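Local coordinates for CrataBL (Crataeva tapia, PDB 4IHZ), which inhibits trypsin and probably, more strongly, factor Xa, and probably also acts as a lectin that binds glucose and N-acetylglucosamine, at residues 6-11 with 51-56. Sequence-based numbering, arbitrary orientation.
Sequences VPYYIL and VIFTPQ
The rings of Tyr8 and Phe53 touch, with CD2 of Tyr8 4.1 Å from CE2 at the edge of the Phe53 ring, near its plane, and Phe53 CE2 oblique to the Tyr8 ring. The two side chains cross at about a right angle. A water sits in the plane of the Tyr8 ring at its edge, donating to Val6 O at 2.6 Å and accepting from Phe53 N, and it thereby links the backbones where direct pairing has ended. That pairing is a single antiparallel bridge, the hydrogen-bonded pair Tyr8 and Val51. Both of its bonds, Tyr8 N to Val51 O and Val51 N to Tyr8 O, measure 2.8 Å and are nearly straight at 165°. Val51 O also receives a CA-H contact from Pro7 CA at 3.2 Å. CG2 of Val51, held between its backbone N and carbonyl carbon (chi1 of -59° for CG1), meets Ile10 CD1 at 3.8 Å. The Tyr8 hydroxyl is hydrogen-bonded to Leu3 N. In this beta-trefoil of the Kunitz-type inhibitor family, the bridge joins two antiparallel strand pairs, 8-12 with 158-162 and 52-55 with 69-72, whose residues Ile71 and Leu69 pack against Phe53.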
loop_
_atom_site.group_PDB
_atom_site.type_symbol
_atom_site.label_atom_id
_atom_site.label_comp_id
_atom_site.label_asym_id
_atom_site.label_seq_id
_atom_site.Cartn_x
_atom_site.Cartn_y
_atom_site.Cartn_z
ATOM N N VAL A 6 14.227 0.596 -11.862
ATOM C CA VAL A 6 14.003 -0.033 -13.157
ATOM C C VAL A 6 13.318 -1.378 -12.855
ATOM O O VAL A 6 13.744 -2.112 -11.972
ATOM C CB VAL A 6 15.343 -0.299 -13.887
ATOM C CG1 VAL A 6 15.142 -1.220 -15.133
ATOM C CG2 VAL A 6 15.965 1.033 -14.296
ATOM N N PRO A 7 12.240 -1.705 -13.584
ATOM C CA PRO A 7 11.510 -2.923 -13.265
ATOM C C PRO A 7 12.207 -4.164 -13.818
ATOM O O PRO A 7 12.714 -4.158 -14.942
ATOM C CB PRO A 7 10.177 -2.749 -13.990
ATOM C CG PRO A 7 10.496 -1.808 -15.140
ATOM C CD PRO A 7 11.560 -0.865 -14.567
ATOM N N TYR A 8 12.205 -5.217 -13.015
ATOM C CA TYR A 8 12.765 -6.524 -13.400
ATOM C C TYR A 8 11.805 -7.634 -13.104
ATOM O O TYR A 8 11.129 -7.600 -12.105
ATOM C CB TYR A 8 14.047 -6.825 -12.609
ATOM C CG TYR A 8 15.175 -5.911 -13.003
ATOM C CD1 TYR A 8 16.058 -6.258 -14.020
ATOM C CD2 TYR A 8 15.366 -4.713 -12.334
ATOM C CE1 TYR A 8 17.090 -5.380 -14.389
ATOM C CE2 TYR A 8 16.375 -3.826 -12.705
ATOM C CZ TYR A 8 17.252 -4.192 -13.700
ATOM O OH TYR A 8 18.246 -3.303 -14.074
ATOM N N TYR A 9 11.747 -8.622 -13.986
ATOM C CA TYR A 9 11.120 -9.890 -13.623
ATOM C C TYR A 9 12.082 -10.792 -12.893
ATOM O O TYR A 9 13.212 -11.023 -13.361
ATOM C CB TYR A 9 10.656 -10.603 -14.885
ATOM C CG TYR A 9 9.593 -9.888 -15.657
ATOM C CD1 TYR A 9 8.262 -9.964 -15.252
ATOM C CD2 TYR A 9 9.914 -9.128 -16.778
ATOM C CE1 TYR A 9 7.272 -9.318 -15.983
ATOM C CE2 TYR A 9 8.929 -8.459 -17.513
ATOM C CZ TYR A 9 7.615 -8.566 -17.083
ATOM O OH TYR A 9 6.605 -7.970 -17.773
ATOM N N ILE A 10 11.655 -11.312 -11.746
ATOM C CA ILE A 10 12.409 -12.331 -11.017
ATOM C C ILE A 10 12.035 -13.689 -11.604
ATOM O O ILE A 10 10.859 -14.067 -11.658
ATOM C CB ILE A 10 12.070 -12.306 -9.508
ATOM C CG1 ILE A 10 12.420 -10.935 -8.909
ATOM C CG2 ILE A 10 12.823 -13.496 -8.806
ATOM C CD1 ILE A 10 11.813 -10.755 -7.516
ATOM N N LEU A 11 13.036 -14.425 -12.083
ATOM C CA LEU A 11 12.755 -15.710 -12.712
ATOM C C LEU A 11 13.683 -16.758 -12.137
ATOM O O LEU A 11 14.832 -16.440 -11.833
ATOM C CB LEU A 11 12.977 -15.605 -14.225
ATOM C CG LEU A 11 11.912 -14.718 -14.892
ATOM C CD1 LEU A 11 12.449 -14.213 -16.190
ATOM C CD2 LEU A 11 10.629 -15.561 -15.126
ATOM N N VAL A 51 9.227 -6.297 -10.556
ATOM C CA VAL A 51 9.483 -5.644 -9.275
ATOM C C VAL A 51 10.477 -4.489 -9.472
ATOM O O VAL A 51 11.193 -4.461 -10.466
ATOM C CB VAL A 51 10.005 -6.619 -8.214
ATOM C CG1 VAL A 51 9.018 -7.797 -7.935
ATOM C CG2 VAL A 51 11.406 -7.143 -8.556
ATOM N N ILE A 52 10.573 -3.610 -8.462
ATOM C CA ILE A 52 11.547 -2.557 -8.450
ATOM C C ILE A 52 12.326 -2.710 -7.141
ATOM O O ILE A 52 11.728 -2.980 -6.077
ATOM C CB ILE A 52 10.845 -1.165 -8.549
ATOM C CG1 ILE A 52 10.406 -0.937 -10.004
ATOM C CG2 ILE A 52 11.817 -0.068 -8.110
ATOM C CD1 ILE A 52 9.604 0.296 -10.204
ATOM N N PHE A 53 13.644 -2.556 -7.227
ATOM C CA PHE A 53 14.534 -2.615 -6.062
ATOM C C PHE A 53 14.923 -1.224 -5.644
ATOM O O PHE A 53 15.301 -0.389 -6.500
ATOM C CB PHE A 53 15.803 -3.382 -6.456
ATOM C CG PHE A 53 15.534 -4.779 -6.881
ATOM C CD1 PHE A 53 15.148 -5.717 -5.944
ATOM C CD2 PHE A 53 15.651 -5.160 -8.217
ATOM C CE1 PHE A 53 14.879 -7.015 -6.314
ATOM C CE2 PHE A 53 15.381 -6.477 -8.606
ATOM C CZ PHE A 53 14.997 -7.402 -7.652
ATOM N N THR A 54 14.771 -0.951 -4.354
ATOM C CA THR A 54 15.163 0.348 -3.806
ATOM C C THR A 54 16.197 0.097 -2.733
ATOM O O THR A 54 15.854 -0.358 -1.632
ATOM C CB THR A 54 13.954 1.094 -3.193
ATOM O OG1 THR A 54 12.915 1.214 -4.173
ATOM C CG2 THR A 54 14.386 2.498 -2.763
ATOM N N PRO A 55 17.483 0.384 -3.042
ATOM C CA PRO A 55 18.507 0.210 -2.001
ATOM C C PRO A 55 18.286 1.152 -0.807
ATOM O O PRO A 55 17.694 2.229 -0.948
ATOM C CB PRO A 55 19.808 0.615 -2.700
ATOM C CG PRO A 55 19.517 0.602 -4.176
ATOM C CD PRO A 55 18.045 0.942 -4.294
ATOM N N GLN A 56 18.783 0.735 0.345
ATOM C CA GLN A 56 18.701 1.530 1.558
ATOM C C GLN A 56 19.357 2.921 1.397
ATOM O O GLN A 56 18.872 3.914 1.943
ATOM C CB GLN A 56 19.274 0.743 2.722
ATOM C CG GLN A 56 19.230 1.513 4.043
ATOM C CD GLN A 56 19.458 0.607 5.211
ATOM O OE1 GLN A 56 20.295 -0.310 5.157
ATOM N NE2 GLN A 56 18.722 0.854 6.287
HETATM O O HOH W 1 15.015 -1.952 -9.662
#